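Local coordinates for Alpha/beta hydrolase fold protein (Sphaerobacter thermophilus, PDB 3R0V) that probably acts as a hydrolase of the alpha/beta hydrolase fold, its natural substrate unidentified, and holds a D-malate molecule in its pocket, at residues A[120-134]-A[189-202]. Numbering follows the deposited sequence.
Sequences PYAVDDSRPPVPPDY and HAVMGDNTIPTARF
The ND2 end of the Asn195 amide lies over one face of the Arg127 guanidinium, toward its rim, the planes only 20° apart, with ND2 3.4 Å from NH2 of Arg127 although both are donors and no hydrogen bond joins them. The extended arginine chain, CG opposite the backbone N (chi1 -177°), carries the guanidinium back to Pro120, where NH1 donates to Pro120 O (2.7 Å) from above the carbonyl plane. A water ties Pro120 O, Arg127 NH2 and Asn195 OD1 together, and Gly158 O takes a further bond from NH2. Nearby, the selenomethionine Met192, bent at chi2 and chi3, sets its CE 3.5 Å from the centroid of the Tyr121 ring, almost on the ring normal. Phe202 directs its edge at the same ring in an offset edge-to-face pair, planes at 79°. In this alpha/beta hydrolase fold, residues 120-134 follow sheet strand 111-117 and lead into the helical region that residues 189-202 close; Pro120 touches the bound D-malate. A water links Tyr121 OH to Val191 O. With an alanine at this position, Met192 CE and the Phe202 edge would probably lose their aromatic partner, and the water its hydroxyl partner. Backbone pairing is a single direct bond, Ala122 N to Asn195 O (2.8 Å), and another water bridges Ala122 O and Ile197 N. Farther along, Tyr134 presents its ring edge to the His189 face, Tyr134 CD2 3.8 Å from His189 ND1.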
ATOM      1  N   PRO A 120       0.929   3.580  -7.047  1.00 12.82           N
ATOM      2  CA  PRO A 120       0.529   4.849  -7.678  1.00 10.62           C
ATOM      3  C   PRO A 120       1.691   5.728  -8.140  1.00 10.91           C
ATOM      4  O   PRO A 120       1.708   6.935  -7.868  1.00 11.90           O
ATOM      5  CB  PRO A 120      -0.283   5.550  -6.576  1.00 12.10           C
ATOM      6  CG  PRO A 120       0.324   5.016  -5.282  1.00 11.69           C
ATOM      7  CD  PRO A 120       0.719   3.587  -5.583  1.00 13.50           C
ATOM      8  N   TYR A 121       2.668   5.131  -8.806  1.00 10.33           N
ATOM      9  CA  TYR A 121       3.709   5.917  -9.462  1.00  9.86           C
ATOM     10  C   TYR A 121       3.111   6.514 -10.729  1.00 12.52           C
ATOM     11  O   TYR A 121       2.032   6.127 -11.158  1.00 13.23           O
ATOM     12  CB  TYR A 121       4.936   5.066  -9.802  1.00 11.35           C
ATOM     13  CG  TYR A 121       5.681   4.604  -8.581  1.00 10.97           C
ATOM     14  CD1 TYR A 121       6.597   5.440  -7.966  1.00 12.14           C
ATOM     15  CD2 TYR A 121       5.449   3.346  -8.027  1.00 12.84           C
ATOM     16  CE1 TYR A 121       7.279   5.036  -6.828  1.00 11.76           C
ATOM     17  CE2 TYR A 121       6.130   2.933  -6.899  1.00 13.13           C
ATOM     18  CZ  TYR A 121       7.037   3.786  -6.304  1.00 10.92           C
ATOM     19  OH  TYR A 121       7.695   3.366  -5.166  1.00 13.61           O
ATOM     20  N   ALA A 122       3.820   7.469 -11.319  1.00 12.92           N
ATOM     21  CA  ALA A 122       3.381   8.112 -12.548  1.00 11.80           C
ATOM     22  C   ALA A 122       4.476   7.989 -13.589  1.00 12.92           C
ATOM     23  O   ALA A 122       5.643   8.248 -13.287  1.00 15.11           O
ATOM     24  CB  ALA A 122       3.079   9.582 -12.283  1.00 17.15           C
ATOM     25  N   VAL A 123       4.119   7.604 -14.813  1.00 12.94           N
ATOM     26  CA  VAL A 123       5.109   7.498 -15.879  1.00 13.43           C
ATOM     27  C   VAL A 123       4.769   8.297 -17.134  1.00 13.10           C
ATOM     28  O   VAL A 123       5.523   8.268 -18.097  1.00 16.28           O
ATOM     29  CB  VAL A 123       5.340   6.038 -16.294  1.00 12.77           C
ATOM     30  CG1 VAL A 123       5.857   5.240 -15.103  1.00 14.41           C
ATOM     31  CG2 VAL A 123       4.046   5.425 -16.850  1.00 14.37           C
ATOM     32  N   ASP A 124       3.638   8.993 -17.130  1.00 12.13           N
ATOM     33  CA  ASP A 124       3.215   9.736 -18.319  1.00 13.36           C
ATOM     34  C   ASP A 124       2.207  10.826 -17.963  1.00 15.69           C
ATOM     35  O   ASP A 124       1.716  10.891 -16.832  1.00 14.73           O
ATOM     36  CB  ASP A 124       2.628   8.777 -19.360  1.00 16.73           C
ATOM     37  CG  ASP A 124       1.259   8.250 -18.968  1.00 16.57           C
ATOM     38  OD1 ASP A 124       1.167   7.367 -18.083  1.00 23.56           O
ATOM     39  OD2 ASP A 124       0.248   8.704 -19.557  1.00 22.06           O
ATOM     40  N   ASP A 125       1.890  11.671 -18.939  1.00 14.14           N
ATOM     41  CA  ASP A 125       1.033  12.825 -18.705  1.00 14.67           C
ATOM     42  C   ASP A 125      -0.457  12.505 -18.558  1.00 16.21           C
ATOM     43  O   ASP A 125      -1.241  13.401 -18.247  1.00 17.84           O
ATOM     44  CB  ASP A 125       1.197  13.857 -19.828  1.00 15.92           C
ATOM     45  CG  ASP A 125       2.501  14.643 -19.743  1.00 16.88           C
ATOM     46  OD1 ASP A 125       3.296  14.471 -18.801  1.00 18.32           O
ATOM     47  OD2 ASP A 125       2.707  15.490 -20.641  1.00 17.93           O
ATOM     48  N   SER A 126      -0.860  11.252 -18.754  1.00 15.48           N
ATOM     49  CA  SER A 126      -2.278  10.908 -18.589  1.00 17.00           C
ATOM     50  C   SER A 126      -2.718  10.995 -17.126  1.00 17.29           C
ATOM     51  O   SER A 126      -3.906  11.006 -16.835  1.00 21.32           O
ATOM     52  CB  SER A 126      -2.616   9.531 -19.172  1.00 20.04           C
ATOM     53  OG  SER A 126      -2.079   8.488 -18.376  1.00 20.35           O
ATOM     54  N   ARG A 127      -1.756  11.049 -16.209  1.00 15.07           N
ATOM     55  CA  ARG A 127      -2.069  11.355 -14.817  1.00 15.91           C
ATOM     56  C   ARG A 127      -2.143  12.863 -14.643  1.00 16.59           C
ATOM     57  O   ARG A 127      -1.241  13.577 -15.071  1.00 18.30           O
ATOM     58  CB  ARG A 127      -1.016  10.790 -13.872  1.00 15.48           C
ATOM     59  CG  ARG A 127      -1.366  11.044 -12.421  1.00 15.06           C
ATOM     60  CD  ARG A 127      -0.410  10.370 -11.490  1.00 17.44           C
ATOM     61  NE  ARG A 127      -0.769  10.595 -10.096  1.00 15.45           N
ATOM     62  CZ  ARG A 127      -0.198   9.960  -9.079  1.00 14.42           C
ATOM     63  NH1 ARG A 127       0.750   9.050  -9.306  1.00 13.48           N
ATOM     64  NH2 ARG A 127      -0.569  10.225  -7.843  1.00 15.41           N
ATOM     65  N   PRO A 128      -3.211  13.357 -14.005  1.00 20.28           N
ATOM     66  CA  PRO A 128      -3.306  14.797 -13.737  1.00 20.83           C
ATOM     67  C   PRO A 128      -2.098  15.274 -12.919  1.00 17.69           C
ATOM     68  O   PRO A 128      -1.640  14.542 -12.061  1.00 17.45           O
ATOM     69  CB  PRO A 128      -4.587  14.912 -12.901  1.00 24.50           C
ATOM     70  CG  PRO A 128      -5.355  13.672 -13.184  1.00 26.70           C
ATOM     71  CD  PRO A 128      -4.353  12.601 -13.464  1.00 21.38           C
ATOM     72  N   PRO A 129      -1.574  16.478 -13.199  1.00 16.05           N
ATOM     73  CA  PRO A 129      -0.463  16.964 -12.372  1.00 18.53           C
ATOM     74  C   PRO A 129      -0.882  17.144 -10.915  1.00 17.17           C
ATOM     75  O   PRO A 129      -1.998  17.585 -10.640  1.00 21.22           O
ATOM     76  CB  PRO A 129      -0.109  18.319 -13.004  1.00 23.47           C
ATOM     77  CG  PRO A 129      -1.273  18.673 -13.865  1.00 25.87           C
ATOM     78  CD  PRO A 129      -1.904  17.399 -14.298  1.00 22.06           C
ATOM     79  N   VAL A 130      -0.004  16.770  -9.996  1.00 15.64           N
ATOM     80  CA  VAL A 130      -0.225  17.014  -8.579  1.00 13.73           C
ATOM     81  C   VAL A 130       0.119  18.476  -8.337  1.00 15.56           C
ATOM     82  O   VAL A 130       1.126  18.960  -8.848  1.00 17.28           O
ATOM     83  CB  VAL A 130       0.697  16.120  -7.734  1.00 15.33           C
ATOM     84  CG1 VAL A 130       0.593  16.474  -6.260  1.00 17.78           C
ATOM     85  CG2 VAL A 130       0.382  14.640  -7.968  1.00 15.80           C
ATOM     86  N   PRO A 131      -0.733  19.209  -7.595  1.00 15.01           N
ATOM     87  CA  PRO A 131      -0.427  20.629  -7.404  1.00 16.91           C
ATOM     88  C   PRO A 131       0.952  20.810  -6.779  1.00 15.82           C
ATOM     89  O   PRO A 131       1.316  20.060  -5.885  1.00 16.48           O
ATOM     90  CB  PRO A 131      -1.500  21.086  -6.414  1.00 20.61           C
ATOM     91  CG  PRO A 131      -2.638  20.139  -6.619  1.00 19.96           C
ATOM     92  CD  PRO A 131      -1.988  18.814  -6.934  1.00 15.12           C
ATOM     93  N   PRO A 132       1.718  21.814  -7.238  1.00 18.79           N
ATOM     94  CA  PRO A 132       3.043  22.037  -6.649  1.00 19.87           C
ATOM     95  C   PRO A 132       2.991  22.351  -5.151  1.00 18.99           C
ATOM     96  O   PRO A 132       3.983  22.139  -4.458  1.00 25.71           O
ATOM     97  CB  PRO A 132       3.568  23.243  -7.432  1.00 23.68           C
ATOM     98  CG  PRO A 132       2.891  23.131  -8.754  1.00 26.64           C
ATOM     99  CD  PRO A 132       1.499  22.645  -8.433  1.00 24.08           C
ATOM    100  N   ASP A 133       1.853  22.834  -4.665  1.00 17.34           N
ATOM    101  CA  ASP A 133       1.707  23.156  -3.244  1.00 17.68           C
ATOM    102  C   ASP A 133       1.044  22.032  -2.443  1.00 16.55           C
ATOM    103  O   ASP A 133       0.578  22.246  -1.323  1.00 16.11           O
ATOM    104  CB  ASP A 133       0.947  24.480  -3.056  1.00 20.59           C
ATOM    105  CG  ASP A 133      -0.515  24.395  -3.482  1.00 26.97           C
ATOM    106  OD1 ASP A 133      -0.849  23.585  -4.370  1.00 29.11           O
ATOM    107  OD2 ASP A 133      -1.341  25.150  -2.930  1.00 35.68           O
ATOM    108  N   TYR A 134       1.020  20.831  -3.010  1.00 15.27           N
ATOM    109  CA  TYR A 134       0.332  19.714  -2.369  1.00 13.14           C
ATOM    110  C   TYR A 134       0.734  19.505  -0.906  1.00 13.99           C
ATOM    111  O   TYR A 134      -0.120  19.441  -0.026  1.00 13.51           O
ATOM    112  CB  TYR A 134       0.557  18.417  -3.156  1.00 15.10           C
ATOM    113  CG  TYR A 134      -0.120  17.228  -2.520  1.00 11.81           C
ATOM    114  CD1 TYR A 134      -1.459  16.951  -2.784  1.00 11.50           C
ATOM    115  CD2 TYR A 134       0.560  16.401  -1.623  1.00 14.81           C
ATOM    116  CE1 TYR A 134      -2.100  15.875  -2.186  1.00 13.10           C
ATOM    117  CE2 TYR A 134      -0.077  15.310  -1.024  1.00 16.43           C
ATOM    118  CZ  TYR A 134      -1.405  15.065  -1.305  1.00 16.53           C
ATOM    119  OH  TYR A 134      -2.044  13.999  -0.714  1.00 18.18           O
ATOM    120  N   HIS A 189       2.836  10.328   1.279  1.00 11.30           N
ATOM    121  CA  HIS A 189       3.473  11.215   0.317  1.00 11.21           C
ATOM    122  C   HIS A 189       4.995  11.005   0.326  1.00 12.13           C
ATOM    123  O   HIS A 189       5.630  10.913  -0.729  1.00 12.31           O
ATOM    124  CB  HIS A 189       3.112  12.670   0.616  1.00 12.36           C
ATOM    125  CG  HIS A 189       3.653  13.640  -0.392  1.00 14.15           C
ATOM    126  ND1 HIS A 189       3.720  14.996  -0.156  1.00 23.86           N
ATOM    127  CD2 HIS A 189       4.169  13.447  -1.628  1.00 19.55           C
ATOM    128  CE1 HIS A 189       4.242  15.599  -1.212  1.00 20.92           C
ATOM    129  NE2 HIS A 189       4.526  14.681  -2.118  1.00 18.55           N
ATOM    130  N   ALA A 190       5.576  10.883   1.517  1.00 11.04           N
ATOM    131  CA  ALA A 190       7.013  10.637   1.621  1.00 11.92           C
ATOM    132  C   ALA A 190       7.440   9.298   1.002  1.00 10.71           C
ATOM    133  O   ALA A 190       8.467   9.219   0.324  1.00 12.30           O
ATOM    134  CB  ALA A 190       7.460  10.726   3.086  1.00 12.17           C
ATOM    135  N   VAL A 191       6.656   8.249   1.242  1.00 10.01           N
ATOM    136  CA  VAL A 191       6.933   6.943   0.654  1.00 11.61           C
ATOM    137  C   VAL A 191       6.989   7.053  -0.875  1.00 12.13           C
ATOM    138  O   VAL A 191       7.895   6.517  -1.521  1.00 11.43           O
ATOM    139  CB  VAL A 191       5.852   5.926   1.057  1.00 10.85           C
ATOM    140  CG1 VAL A 191       5.939   4.661   0.184  1.00 12.52           C
ATOM    141  CG2 VAL A 191       5.963   5.602   2.541  1.00 11.49           C
HETATM  142  N   MSE A 192       6.017   7.758  -1.445  1.00 10.96           N
HETATM  143  CA  MSE A 192       5.877   7.848  -2.892  1.00 12.66           C
HETATM  144  C   MSE A 192       6.804   8.868  -3.556  1.00 13.42           C
HETATM  145  O   MSE A 192       6.914   8.895  -4.775  1.00 12.95           O
HETATM  146  CB  MSE A 192       4.403   8.118  -3.264  1.00 11.69           C
HETATM  147  CG  MSE A 192       3.474   6.963  -2.872  1.00 11.84           C
HETATM  148 SE   MSE A 192       3.980   5.260  -3.680  0.64 11.86          SE
HETATM  149  CE  MSE A 192       4.045   5.896  -5.507  1.00 13.68           C
ATOM    150  N   GLY A 193       7.459   9.706  -2.761  1.00 13.77           N
ATOM    151  CA  GLY A 193       8.352  10.719  -3.304  1.00 14.64           C
ATOM    152  C   GLY A 193       7.557  11.690  -4.152  1.00 14.72           C
ATOM    153  O   GLY A 193       6.569  12.249  -3.679  1.00 16.96           O
ATOM    154  N   ASP A 194       7.967  11.889  -5.404  1.00 13.54           N
ATOM    155  CA  ASP A 194       7.199  12.726  -6.333  1.00 13.57           C
ATOM    156  C   ASP A 194       6.473  11.869  -7.375  1.00 12.77           C
ATOM    157  O   ASP A 194       6.100  12.344  -8.461  1.00 13.64           O
ATOM    158  CB  ASP A 194       8.108  13.734  -7.036  1.00 15.23           C
ATOM    159  CG  ASP A 194       9.200  13.065  -7.855  1.00 14.79           C
ATOM    160  OD1 ASP A 194       9.216  11.809  -7.942  1.00 15.00           O
ATOM    161  OD2 ASP A 194      10.035  13.796  -8.426  1.00 15.85           O
ATOM    162  N   ASN A 195       6.289  10.605  -7.018  1.00 13.55           N
ATOM    163  CA  ASN A 195       5.621   9.601  -7.843  1.00 12.68           C
ATOM    164  C   ASN A 195       6.436   9.068  -9.002  1.00 13.23           C
ATOM    165  O   ASN A 195       5.953   8.242  -9.757  1.00 15.15           O
ATOM    166  CB  ASN A 195       4.264  10.085  -8.350  1.00 14.53           C
ATOM    167  CG  ASN A 195       3.332  10.456  -7.227  1.00 15.18           C
ATOM    168  OD1 ASN A 195       3.322   9.821  -6.170  1.00 15.19           O
ATOM    169  ND2 ASN A 195       2.553  11.502  -7.440  1.00 14.42           N
ATOM    170  N   THR A 196       7.670   9.525  -9.147  1.00 11.76           N
ATOM    171  CA  THR A 196       8.513   8.933 -10.167  1.00 12.93           C
ATOM    172  C   THR A 196       9.108   7.605  -9.682  1.00 11.56           C
ATOM    173  O   THR A 196       9.400   7.423  -8.489  1.00 11.88           O
ATOM    174  CB  THR A 196       9.594   9.914 -10.684  1.00 12.67           C
ATOM    175  OG1 THR A 196      10.489  10.245  -9.627  1.00 15.04           O
ATOM    176  CG2 THR A 196       8.948  11.192 -11.213  1.00 14.58           C
ATOM    177  N   ILE A 197       9.257   6.663 -10.604  1.00 12.22           N
ATOM    178  CA  ILE A 197       9.795   5.357 -10.239  1.00 12.51           C
ATOM    179  C   ILE A 197      11.312   5.402 -10.054  1.00 12.02           C
ATOM    180  O   ILE A 197      12.025   5.891 -10.923  1.00 13.13           O
ATOM    181  CB  ILE A 197       9.475   4.306 -11.312  1.00 12.65           C
ATOM    182  CG1 ILE A 197       7.963   4.163 -11.487  1.00 13.35           C
ATOM    183  CG2 ILE A 197      10.123   2.961 -10.942  1.00 13.17           C
ATOM    184  CD1 ILE A 197       7.573   3.262 -12.617  1.00 13.98           C
ATOM    185  N   PRO A 198      11.811   4.891  -8.915  1.00 12.05           N
ATOM    186  CA  PRO A 198      13.267   4.737  -8.768  1.00 12.44           C
ATOM    187  C   PRO A 198      13.746   3.521  -9.555  1.00 13.81           C
ATOM    188  O   PRO A 198      14.013   2.449  -9.010  1.00 14.70           O
ATOM    189  CB  PRO A 198      13.460   4.544  -7.259  1.00 14.50           C
ATOM    190  CG  PRO A 198      12.167   3.989  -6.773  1.00 15.67           C
ATOM    191  CD  PRO A 198      11.079   4.515  -7.691  1.00 13.54           C
ATOM    192  N   THR A 199      13.820   3.703 -10.866  1.00 12.81           N
ATOM    193  CA  THR A 199      14.086   2.622 -11.801  1.00 13.14           C
ATOM    194  C   THR A 199      15.339   1.813 -11.489  1.00 14.81           C
ATOM    195  O   THR A 199      15.300   0.577 -11.512  1.00 15.75           O
ATOM    196  CB  THR A 199      14.192   3.175 -13.226  1.00 15.65           C
ATOM    197  OG1 THR A 199      12.933   3.741 -13.594  1.00 17.96           O
ATOM    198  CG2 THR A 199      14.580   2.075 -14.209  1.00 18.98           C
ATOM    199  N   ALA A 200      16.439   2.506 -11.204  1.00 17.85           N
ATOM    200  CA  ALA A 200      17.705   1.844 -10.899  1.00 23.39           C
ATOM    201  C   ALA A 200      17.531   0.860  -9.751  1.00 18.64           C
ATOM    202  O   ALA A 200      17.987  -0.287  -9.827  1.00 23.65           O
ATOM    203  CB  ALA A 200      18.770   2.865 -10.562  1.00 25.91           C
ATOM    204  N   ARG A 201      16.859   1.300  -8.694  1.00 15.82           N
ATOM    205  CA  ARG A 201      16.637   0.442  -7.534  1.00 14.85           C
ATOM    206  C   ARG A 201      15.707  -0.724  -7.822  1.00 15.24           C
ATOM    207  O   ARG A 201      15.986  -1.862  -7.443  1.00 18.37           O
ATOM    208  CB  ARG A 201      16.067   1.245  -6.376  1.00 16.25           C
ATOM    209  CG  ARG A 201      16.989   2.344  -5.904  1.00 19.54           C
ATOM    210  CD  ARG A 201      16.524   2.845  -4.560  1.00 20.89           C
ATOM    211  NE  ARG A 201      16.799   1.858  -3.521  1.00 24.84           N
ATOM    212  CZ  ARG A 201      16.108   1.758  -2.392  1.00 29.48           C
ATOM    213  NH1 ARG A 201      15.093   2.580  -2.165  1.00 31.33           N
ATOM    214  NH2 ARG A 201      16.429   0.835  -1.489  1.00 29.54           N
ATOM    215  N   PHE A 202      14.590  -0.453  -8.490  1.00 13.57           N
ATOM    216  CA  PHE A 202      13.623  -1.509  -8.723  1.00 14.04           C
ATOM    217  C   PHE A 202      14.128  -2.532  -9.740  1.00 12.87           C
ATOM    218  O   PHE A 202      13.776  -3.706  -9.658  1.00 14.61           O
ATOM    219  CB  PHE A 202      12.250  -0.936  -9.114  1.00 11.96           C
ATOM    220  CG  PHE A 202      11.558  -0.158  -8.002  1.00 12.39           C
ATOM    221  CD1 PHE A 202      12.100  -0.085  -6.718  1.00 13.72           C
ATOM    222  CD2 PHE A 202      10.342   0.474  -8.247  1.00 12.99           C
ATOM    223  CE1 PHE A 202      11.449   0.629  -5.711  1.00 15.32           C
ATOM    224  CE2 PHE A 202       9.688   1.171  -7.247  1.00 14.09           C
ATOM    225  CZ  PHE A 202      10.235   1.250  -5.984  1.00 14.07           C
TER
HETATM  226  O   HOH W   1       0.839   8.831  -5.666  1.00 16.67           O
HETATM  227  O   HOH W   2       8.938   5.526  -4.030  1.00 14.17           O
HETATM  228  O   HOH W   3       8.355   7.471 -13.281  1.00 16.41           O